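PDB 1Z5Z: helicase of the snf2/rad54 family from Sulfolobus solfataricus, which probably couples ATP hydrolysis to movement along double-stranded DNA, as in other SWI2/SNF2 ATPases, the crystallised part being the C-terminal domain of its core. Local coordinates for residues 46-49 / 50-53; 160-163 / 164-167; 249-252 / 253-257. All coordinates share one frame; numbering follows the deposited sequence.

Interaction 1 (46-49 / 50-53); sequences KAEV and ENLF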
ATOM      1  N   LYS A  46      -6.076  -0.953 -16.018  1.00 41.39           N
ATOM      2  CA  LYS A  46      -6.917  -0.376 -17.057  1.00 42.54           C
ATOM      3  C   LYS A  46      -8.240  -1.129 -17.264  1.00 41.33           C
ATOM      4  O   LYS A  46      -9.304  -0.519 -17.380  1.00 45.13           O
ATOM      5  CB  LYS A  46      -6.138  -0.295 -18.386  1.00 48.18           C
ATOM      6  CG  LYS A  46      -6.851   0.576 -19.440  1.00 55.33           C
ATOM      7  CD  LYS A  46      -5.952   0.840 -20.633  1.00 61.24           C
ATOM      8  CE  LYS A  46      -6.688   1.591 -21.746  1.00 62.50           C
ATOM      9  NZ  LYS A  46      -5.905   1.453 -23.029  1.00 67.93           N
ATOM     10  N   ALA A  47      -8.181  -2.447 -17.286  1.00 37.84           N
ATOM     11  CA  ALA A  47      -9.386  -3.221 -17.483  1.00 37.79           C
ATOM     12  C   ALA A  47     -10.422  -2.909 -16.428  1.00 40.41           C
ATOM     13  O   ALA A  47     -11.585  -2.643 -16.743  1.00 43.73           O
ATOM     14  CB  ALA A  47      -9.055  -4.698 -17.472  1.00 36.09           C
ATOM     15  N   GLU A  48     -10.008  -2.938 -15.162  1.00 40.65           N
ATOM     16  CA  GLU A  48     -10.910  -2.683 -14.044  1.00 37.63           C
ATOM     17  C   GLU A  48     -11.485  -1.267 -14.100  1.00 39.65           C
ATOM     18  O   GLU A  48     -12.646  -1.028 -13.721  1.00 38.92           O
ATOM     19  CB  GLU A  48     -10.145  -2.912 -12.722  1.00 37.17           C
ATOM     20  CG  GLU A  48     -10.944  -2.685 -11.445  1.00 41.55           C
ATOM     21  CD  GLU A  48     -12.296  -3.449 -11.418  1.00 43.15           C
ATOM     22  OE1 GLU A  48     -12.357  -4.583 -11.930  1.00 38.70           O
ATOM     23  OE2 GLU A  48     -13.289  -2.903 -10.882  1.00 42.99           O
ATOM     24  N   VAL A  49     -10.689  -0.311 -14.569  1.00 35.77           N
ATOM     25  CA  VAL A  49     -11.203   1.051 -14.648  1.00 37.14           C
ATOM     26  C   VAL A  49     -12.256   1.113 -15.755  1.00 39.54           C
ATOM     27  O   VAL A  49     -13.253   1.831 -15.637  1.00 40.19           O
ATOM     28  CB  VAL A  49     -10.058   2.095 -14.921  1.00 32.21           C
ATOM     29  CG1 VAL A  49     -10.663   3.395 -15.481  1.00 33.26           C
ATOM     30  CG2 VAL A  49      -9.270   2.361 -13.601  1.00 30.97           C
ATOM     31  N   GLU A  50     -12.030   0.352 -16.826  1.00 43.77           N
ATOM     32  CA  GLU A  50     -12.978   0.314 -17.938  1.00 49.53           C
ATOM     33  C   GLU A  50     -14.241  -0.430 -17.502  1.00 50.86           C
ATOM     34  O   GLU A  50     -15.357  -0.005 -17.807  1.00 51.31           O
ATOM     35  CB  GLU A  50     -12.325  -0.313 -19.180  1.00 52.99           C
ATOM     36  CG  GLU A  50     -11.445   0.721 -19.868  1.00 60.39           C
ATOM     37  CD  GLU A  50     -10.851   0.266 -21.180  1.00 68.51           C
ATOM     38  OE1 GLU A  50      -9.907  -0.556 -21.154  1.00 71.73           O
ATOM     39  OE2 GLU A  50     -11.328   0.741 -22.245  1.00 72.32           O
ATOM     40  N   ASN A  51     -14.072  -1.511 -16.753  1.00 49.71           N
ATOM     41  CA  ASN A  51     -15.235  -2.221 -16.254  1.00 49.71           C
ATOM     42  C   ASN A  51     -16.074  -1.274 -15.364  1.00 49.21           C
ATOM     43  O   ASN A  51     -17.286  -1.170 -15.534  1.00 50.19           O
ATOM     44  CB  ASN A  51     -14.807  -3.489 -15.504  1.00 52.75           C
ATOM     45  CG  ASN A  51     -14.306  -4.598 -16.461  1.00 60.91           C
ATOM     46  OD1 ASN A  51     -14.669  -4.624 -17.646  1.00 65.31           O
ATOM     47  ND2 ASN A  51     -13.488  -5.517 -15.945  1.00 61.26           N
ATOM     48  N   LEU A  52     -15.452  -0.534 -14.451  1.00 46.07           N
ATOM     49  CA  LEU A  52     -16.255   0.358 -13.629  1.00 42.64           C
ATOM     50  C   LEU A  52     -17.060   1.349 -14.474  1.00 44.15           C
ATOM     51  O   LEU A  52     -18.263   1.492 -14.267  1.00 42.30           O
ATOM     52  CB  LEU A  52     -15.403   1.144 -12.630  1.00 38.52           C
ATOM     53  CG  LEU A  52     -16.272   2.074 -11.776  1.00 39.51           C
ATOM     54  CD1 LEU A  52     -17.261   1.195 -10.998  1.00 41.02           C
ATOM     55  CD2 LEU A  52     -15.440   2.912 -10.817  1.00 38.72           C
ATOM     56  N   PHE A  53     -16.411   2.048 -15.412  1.00 42.97           N
ATOM     57  CA  PHE A  53     -17.141   3.011 -16.218  1.00 46.63           C
ATOM     58  C   PHE A  53     -18.124   2.428 -17.205  1.00 48.42           C
ATOM     59  O   PHE A  53     -19.002   3.154 -17.675  1.00 53.45           O
ATOM     60  CB  PHE A  53     -16.190   4.012 -16.895  1.00 45.17           C
ATOM     61  CG  PHE A  53     -15.527   4.931 -15.904  1.00 44.71           C
ATOM     62  CD1 PHE A  53     -14.199   4.737 -15.534  1.00 43.89           C
ATOM     63  CD2 PHE A  53     -16.262   5.909 -15.257  1.00 43.64           C
ATOM     64  CE1 PHE A  53     -13.632   5.494 -14.539  1.00 41.10           C
ATOM     65  CE2 PHE A  53     -15.692   6.672 -14.254  1.00 41.52           C
ATOM     66  CZ  PHE A  53     -14.392   6.465 -13.898  1.00 40.74           C
TER

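Interaction 2 (160-163 / 164-167); sequences QNNP and SVKF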
ATOM      1  N   GLN A 160      12.036  -5.056  18.624  1.00 40.60           N
ATOM      2  CA  GLN A 160      12.530  -3.920  19.376  1.00 44.39           C
ATOM      3  C   GLN A 160      13.839  -4.151  20.123  1.00 48.63           C
ATOM      4  O   GLN A 160      14.621  -3.221  20.282  1.00 47.73           O
ATOM      5  CB  GLN A 160      11.481  -3.479  20.398  1.00 41.75           C
ATOM      6  CG  GLN A 160      10.272  -2.756  19.841  1.00 42.24           C
ATOM      7  CD  GLN A 160      10.594  -1.352  19.354  1.00 43.72           C
ATOM      8  OE1 GLN A 160      10.984  -1.134  18.194  1.00 38.61           O
ATOM      9  NE2 GLN A 160      10.438  -0.383  20.252  1.00 44.16           N
ATOM     10  N   ASN A 161      14.084  -5.380  20.564  1.00 52.14           N
ATOM     11  CA  ASN A 161      15.278  -5.636  21.365  1.00 54.66           C
ATOM     12  C   ASN A 161      16.420  -6.416  20.769  1.00 55.88           C
ATOM     13  O   ASN A 161      17.491  -6.445  21.335  1.00 58.69           O
ATOM     14  CB  ASN A 161      14.878  -6.315  22.669  1.00 54.84           C
ATOM     15  CG  ASN A 161      13.682  -5.672  23.303  1.00 54.86           C
ATOM     16  OD1 ASN A 161      13.653  -4.459  23.523  1.00 58.19           O
ATOM     17  ND2 ASN A 161      12.685  -6.477  23.611  1.00 59.33           N
ATOM     18  N   ASN A 162      16.218  -7.059  19.644  1.00 56.62           N
ATOM     19  CA  ASN A 162      17.293  -7.824  19.059  1.00 59.30           C
ATOM     20  C   ASN A 162      17.771  -7.140  17.752  1.00 60.26           C
ATOM     21  O   ASN A 162      17.091  -7.222  16.735  1.00 59.02           O
ATOM     22  CB  ASN A 162      16.799  -9.257  18.801  1.00 58.88           C
ATOM     23  CG  ASN A 162      17.835 -10.107  18.141  1.00 63.20           C
ATOM     24  OD1 ASN A 162      18.725  -9.590  17.475  1.00 66.43           O
ATOM     25  ND2 ASN A 162      17.714 -11.430  18.291  1.00 62.42           N
ATOM     26  N   PRO A 163      18.945  -6.446  17.767  1.00 61.75           N
ATOM     27  CA  PRO A 163      19.483  -5.761  16.572  1.00 62.10           C
ATOM     28  C   PRO A 163      19.678  -6.674  15.370  1.00 60.91           C
ATOM     29  O   PRO A 163      19.731  -6.199  14.221  1.00 60.90           O
ATOM     30  CB  PRO A 163      20.813  -5.190  17.065  1.00 63.16           C
ATOM     31  CG  PRO A 163      20.560  -4.929  18.490  1.00 64.86           C
ATOM     32  CD  PRO A 163      19.808  -6.171  18.936  1.00 63.68           C
ATOM     33  N   SER A 164      19.801  -7.972  15.641  1.00 58.85           N
ATOM     34  CA  SER A 164      19.971  -8.918  14.569  1.00 58.64           C
ATOM     35  C   SER A 164      18.733  -8.917  13.680  1.00 56.97           C
ATOM     36  O   SER A 164      18.873  -8.827  12.468  1.00 59.05           O
ATOM     37  CB  SER A 164      20.248 -10.296  15.140  1.00 58.15           C
ATOM     38  OG  SER A 164      21.606 -10.368  15.556  1.00 68.45           O
ATOM     39  N   VAL A 165      17.540  -9.015  14.287  1.00 54.24           N
ATOM     40  CA  VAL A 165      16.253  -9.014  13.562  1.00 47.05           C
ATOM     41  C   VAL A 165      16.202  -7.719  12.789  1.00 44.13           C
ATOM     42  O   VAL A 165      16.036  -6.622  13.329  1.00 45.78           O
ATOM     43  CB  VAL A 165      15.058  -9.102  14.536  1.00 47.31           C
ATOM     44  CG1 VAL A 165      13.730  -9.164  13.781  1.00 44.35           C
ATOM     45  CG2 VAL A 165      15.219 -10.332  15.405  1.00 49.73           C
ATOM     46  N   LYS A 166      16.367  -7.852  11.492  1.00 39.85           N
ATOM     47  CA  LYS A 166      16.413  -6.709  10.620  1.00 37.03           C
ATOM     48  C   LYS A 166      15.099  -6.219  10.038  1.00 36.02           C
ATOM     49  O   LYS A 166      15.055  -5.095   9.551  1.00 33.88           O
ATOM     50  CB  LYS A 166      17.365  -7.046   9.469  1.00 38.32           C
ATOM     51  CG  LYS A 166      18.815  -7.128   9.931  1.00 47.60           C
ATOM     52  CD  LYS A 166      19.294  -5.750  10.367  1.00 48.64           C
ATOM     53  CE  LYS A 166      20.710  -5.788  10.913  1.00 53.43           C
ATOM     54  NZ  LYS A 166      21.300  -4.432  10.869  1.00 50.35           N
ATOM     55  N   PHE A 167      14.061  -7.065  10.072  1.00 33.15           N
ATOM     56  CA  PHE A 167      12.773  -6.767   9.464  1.00 33.46           C
ATOM     57  C   PHE A 167      11.567  -7.076  10.332  1.00 32.99           C
ATOM     58  O   PHE A 167      11.618  -7.869  11.297  1.00 30.50           O
ATOM     59  CB  PHE A 167      12.569  -7.602   8.179  1.00 31.95           C
ATOM     60  CG  PHE A 167      13.630  -7.434   7.135  1.00 34.67           C
ATOM     61  CD1 PHE A 167      14.777  -8.240   7.142  1.00 37.04           C
ATOM     62  CD2 PHE A 167      13.496  -6.472   6.144  1.00 34.61           C
ATOM     63  CE1 PHE A 167      15.779  -8.086   6.173  1.00 34.07           C
ATOM     64  CE2 PHE A 167      14.481  -6.305   5.177  1.00 32.91           C
ATOM     65  CZ  PHE A 167      15.634  -7.115   5.190  1.00 35.70           C
TER
HETATM   66  O   HOH W   1      21.118  -9.502  18.525  1.00 78.40           O

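Interaction 3 (249-252 / 253-257); sequences DSWI and TELST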
ATOM      1  N   ASP A 249     -12.353   6.961   2.385  1.00 72.07           N
ATOM      2  CA  ASP A 249     -12.674   6.981   0.954  1.00 71.35           C
ATOM      3  C   ASP A 249     -14.071   7.487   0.675  1.00 70.19           C
ATOM      4  O   ASP A 249     -14.440   7.693  -0.476  1.00 70.85           O
ATOM      5  CB  ASP A 249     -12.525   5.565   0.351  1.00 71.81           C
ATOM      6  CG  ASP A 249     -11.059   5.149   0.147  1.00 74.00           C
ATOM      7  OD1 ASP A 249     -10.819   4.063  -0.446  1.00 70.85           O
ATOM      8  OD2 ASP A 249     -10.148   5.905   0.581  1.00 74.22           O
ATOM      9  N   SER A 250     -14.847   7.672   1.734  1.00 68.91           N
ATOM     10  CA  SER A 250     -16.217   8.141   1.603  1.00 67.06           C
ATOM     11  C   SER A 250     -16.374   9.240   0.534  1.00 65.48           C
ATOM     12  O   SER A 250     -17.194   9.124  -0.396  1.00 65.11           O
ATOM     13  CB  SER A 250     -16.713   8.648   2.957  1.00 67.07           C
ATOM     14  OG  SER A 250     -17.858   9.473   2.814  1.00 68.80           O
ATOM     15  N   TRP A 251     -15.574  10.296   0.651  1.00 61.64           N
ATOM     16  CA  TRP A 251     -15.641  11.396  -0.305  1.00 59.22           C
ATOM     17  C   TRP A 251     -15.488  10.910  -1.743  1.00 56.36           C
ATOM     18  O   TRP A 251     -16.093  11.486  -2.653  1.00 55.00           O
ATOM     19  CB  TRP A 251     -14.562  12.431  -0.010  1.00 60.07           C
ATOM     20  CG  TRP A 251     -13.164  11.917  -0.186  1.00 60.87           C
ATOM     21  CD1 TRP A 251     -12.440  11.171   0.702  1.00 61.87           C
ATOM     22  CD2 TRP A 251     -12.323  12.104  -1.329  1.00 60.80           C
ATOM     23  NE1 TRP A 251     -11.195  10.892   0.187  1.00 61.25           N
ATOM     24  CE2 TRP A 251     -11.096  11.457  -1.058  1.00 61.06           C
ATOM     25  CE3 TRP A 251     -12.482  12.767  -2.550  1.00 60.81           C
ATOM     26  CZ2 TRP A 251     -10.047  11.439  -1.969  1.00 57.52           C
ATOM     27  CZ3 TRP A 251     -11.434  12.749  -3.454  1.00 59.61           C
ATOM     28  CH2 TRP A 251     -10.231  12.095  -3.154  1.00 56.50           C
ATOM     29  N   ILE A 252     -14.693   9.858  -1.949  1.00 52.90           N
ATOM     30  CA  ILE A 252     -14.487   9.328  -3.300  1.00 52.30           C
ATOM     31  C   ILE A 252     -15.739   8.666  -3.876  1.00 51.76           C
ATOM     32  O   ILE A 252     -16.027   8.813  -5.065  1.00 52.11           O
ATOM     33  CB  ILE A 252     -13.348   8.274  -3.373  1.00 51.45           C
ATOM     34  CG1 ILE A 252     -11.990   8.902  -3.049  1.00 52.01           C
ATOM     35  CG2 ILE A 252     -13.263   7.706  -4.782  1.00 49.96           C
ATOM     36  CD1 ILE A 252     -10.823   7.934  -3.277  1.00 47.92           C
ATOM     37  N   THR A 253     -16.481   7.941  -3.042  1.00 49.51           N
ATOM     38  CA  THR A 253     -17.688   7.257  -3.508  1.00 49.53           C
ATOM     39  C   THR A 253     -18.818   8.220  -3.836  1.00 49.32           C
ATOM     40  O   THR A 253     -19.832   7.825  -4.393  1.00 52.75           O
ATOM     41  CB  THR A 253     -18.200   6.250  -2.459  1.00 49.44           C
ATOM     42  OG1 THR A 253     -18.578   6.955  -1.273  1.00 42.87           O
ATOM     43  CG2 THR A 253     -17.099   5.229  -2.106  1.00 48.63           C
ATOM     44  N   GLU A 254     -18.642   9.486  -3.494  1.00 50.09           N
ATOM     45  CA  GLU A 254     -19.658  10.490  -3.779  1.00 51.27           C
ATOM     46  C   GLU A 254     -19.280  11.508  -4.875  1.00 51.14           C
ATOM     47  O   GLU A 254     -19.991  12.478  -5.110  1.00 50.87           O
ATOM     48  CB  GLU A 254     -20.013  11.212  -2.484  1.00 55.65           C
ATOM     49  CG  GLU A 254     -20.416  10.242  -1.393  1.00 61.62           C
ATOM     50  CD  GLU A 254     -20.886  10.930  -0.142  1.00 65.88           C
ATOM     51  OE1 GLU A 254     -20.121  11.761   0.394  1.00 67.97           O
ATOM     52  OE2 GLU A 254     -22.018  10.635   0.307  1.00 69.98           O
ATOM     53  N   LEU A 255     -18.152  11.293  -5.544  1.00 49.41           N
ATOM     54  CA  LEU A 255     -17.731  12.191  -6.622  1.00 49.44           C
ATOM     55  C   LEU A 255     -18.613  11.966  -7.855  1.00 47.98           C
ATOM     56  O   LEU A 255     -19.200  10.896  -8.035  1.00 47.46           O
ATOM     57  CB  LEU A 255     -16.277  11.896  -7.031  1.00 47.43           C
ATOM     58  CG  LEU A 255     -15.166  11.937  -5.987  1.00 47.39           C
ATOM     59  CD1 LEU A 255     -13.873  11.372  -6.603  1.00 52.57           C
ATOM     60  CD2 LEU A 255     -14.954  13.364  -5.506  1.00 46.14           C
ATOM     61  N   SER A 256     -18.696  12.970  -8.715  1.00 46.43           N
ATOM     62  CA  SER A 256     -19.449  12.805  -9.950  1.00 46.15           C
ATOM     63  C   SER A 256     -18.640  11.773 -10.759  1.00 46.68           C
ATOM     64  O   SER A 256     -17.454  11.516 -10.470  1.00 45.52           O
ATOM     65  CB  SER A 256     -19.471  14.119 -10.728  1.00 45.89           C
ATOM     66  OG  SER A 256     -18.157  14.457 -11.168  1.00 44.22           O
ATOM     67  N   THR A 257     -19.259  11.189 -11.772  1.00 45.95           N
ATOM     68  CA  THR A 257     -18.555  10.229 -12.606  1.00 46.36           C
ATOM     69  C   THR A 257     -17.316  10.826 -13.290  1.00 46.32           C
ATOM     70  O   THR A 257     -16.329  10.123 -13.535  1.00 45.87           O
ATOM     71  CB  THR A 257     -19.482   9.689 -13.674  1.00 47.74           C
ATOM     72  OG1 THR A 257     -20.482   8.881 -13.039  1.00 50.63           O
ATOM     73  CG2 THR A 257     -18.695   8.852 -14.708  1.00 48.56           C
TER

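Interaction 1 (46-49 / 50-53)
K46 meets E50, and V49 meets F53, one turn further along the alpha-helix 39-55, and four successive i to i+4 backbone bonds define the motif. They run from the N of E50 to the O of K46, from N51 to A47, from L52 to E48 and from F53 to V49. The shortest of them sets the N of N51 2.7 Å from the O of A47. In the last, the N of F53 lies 3.2 Å from the O of V49. The N-H...O angles rise along this series from 153° to 171°, so the last bond is the longest but also the straightest.

Apolar contact is concentrated on V49 and F53, whose side chains run side by side in the same direction. With CG1 of V49 turned opposite its own backbone N, this methyl reaches the edge of the F53 ring, in the ring plane, 3.8 Å from CE1. The same ring interacts by cation-pi with R261 and packs on helix 257-264, while the buried L52 touches both that helix and helix 61-78.

Among the charged groups, K46 and E50 approach at a slant through the aliphatic part of the lysine, CG of K46 lying 3.7 Å from OE1 of E50. The ammonium NZ of K46 is 4.9 Å from the same oxygen, so the opposite charges may attract but form no salt bridge. E48 is turned to helix 61-78 instead, where its OE2 hydrogen-bonds OG1 of T71.

At the amide of N51, CG sits beside the residue's own backbone N (chi1 -73°), which folds the group back over the preceding turn and leaves its CG 3.4 Å from the carbonyl O of A47.

Interaction 2 (160-163 / 164-167)
N162 reaches S164 and V165 because its CG extends away from its backbone N (chi1 178°), which carries the amide forward past P163. V165 answers with CG2 placed beside its backbone N and opposite its carbonyl carbon, and the two side chains meet at about a right angle, CG2 of V165 lying 3.8 Å from CG of N162.

The polar contacts centre on the two oxygens of N162. OD1 of N162 accepts from the N of S164 at 2.7 Å, with a bent N-H...O angle of 132°; this oxygen is crowded in the model, so its exact place is doubtful. A weak bond of 3.1 Å joins the N of V165 to the backbone O of N162, which also takes a hydrogen bond from NZ of K114. One water donates to OD1 of N162 and stands 3.1 Å from OG of S164, bridging the two side chains on the surface.

Further on, K166 bends at its second torsion (chi2 -67°), bringing CE to 3.5 Å from the O of P163, while V165 is buried against F159 and P141.

N162 is where the chain leaves helical angles after helix 149-161. A side-chain oxygen bonded to the backbone N two residues ahead would make an Asx turn, tentative while OD1 is doubtfully placed, within the helix-to-strand connection leading into parallel strand 167-171 of the helicase C-terminal domain.

Interaction 3 (249-252 / 253-257)
The W251 indole carries CG1 of its neighbour I252 over the centre of one face, 3.3 Å above the plane, while L255 comes to the ring obliquely. The indole and L255 run side by side, CD2 of L255 being 3.9 Å from CE3 of W251. I252 is crossed at a slant by the same leucine, its CG2 lying 4.1 Å from CD1 of L255.

T253 ties the turn together. Its OG1, set between its own backbone N and carbonyl carbon (chi1 63°), donates to the O of S250 at 2.7 Å, in the carbonyl plane and on a lone pair. Its backbone N bonds to the O of D249 at 3.3 Å, also in the plane of that carbonyl. A valine in its place would probably leave the S250 carbonyl without its strongest donor, since the backbone N-H groups of T253 and E254 reach it only weakly.

OD1 of D249 salt-bridges NZ of K76 on helix 61-78, and I252 is buried against that helix and helix 226-236. The chain then opens at L255, and S256 caps the next helix: a short, weakly bonded helical turn joined by a brief linker to an N-cap, where helix 257-264 begins.

Along the chain the three contacts follow in series: interaction 1 within helix 39-55, interaction 2 after helix 149-161, and interaction 3 between helix 250-253 and helix 257-264. Interactions 1 and 3, with centres about 16 Å apart, lie on the same side of the chain's centre and touch, CE2 of F53 packing 3.6 Å from the O of T257; both also face helix 61-78. Interaction 2 lies on the opposite side, its centre about 43 Å from interaction 1 and 42 Å from interaction 3, where the chain enters the parallel sheet. Segments distant in sequence thus share a helical cluster, while interaction 2 belongs to the alpha/beta part of the domain.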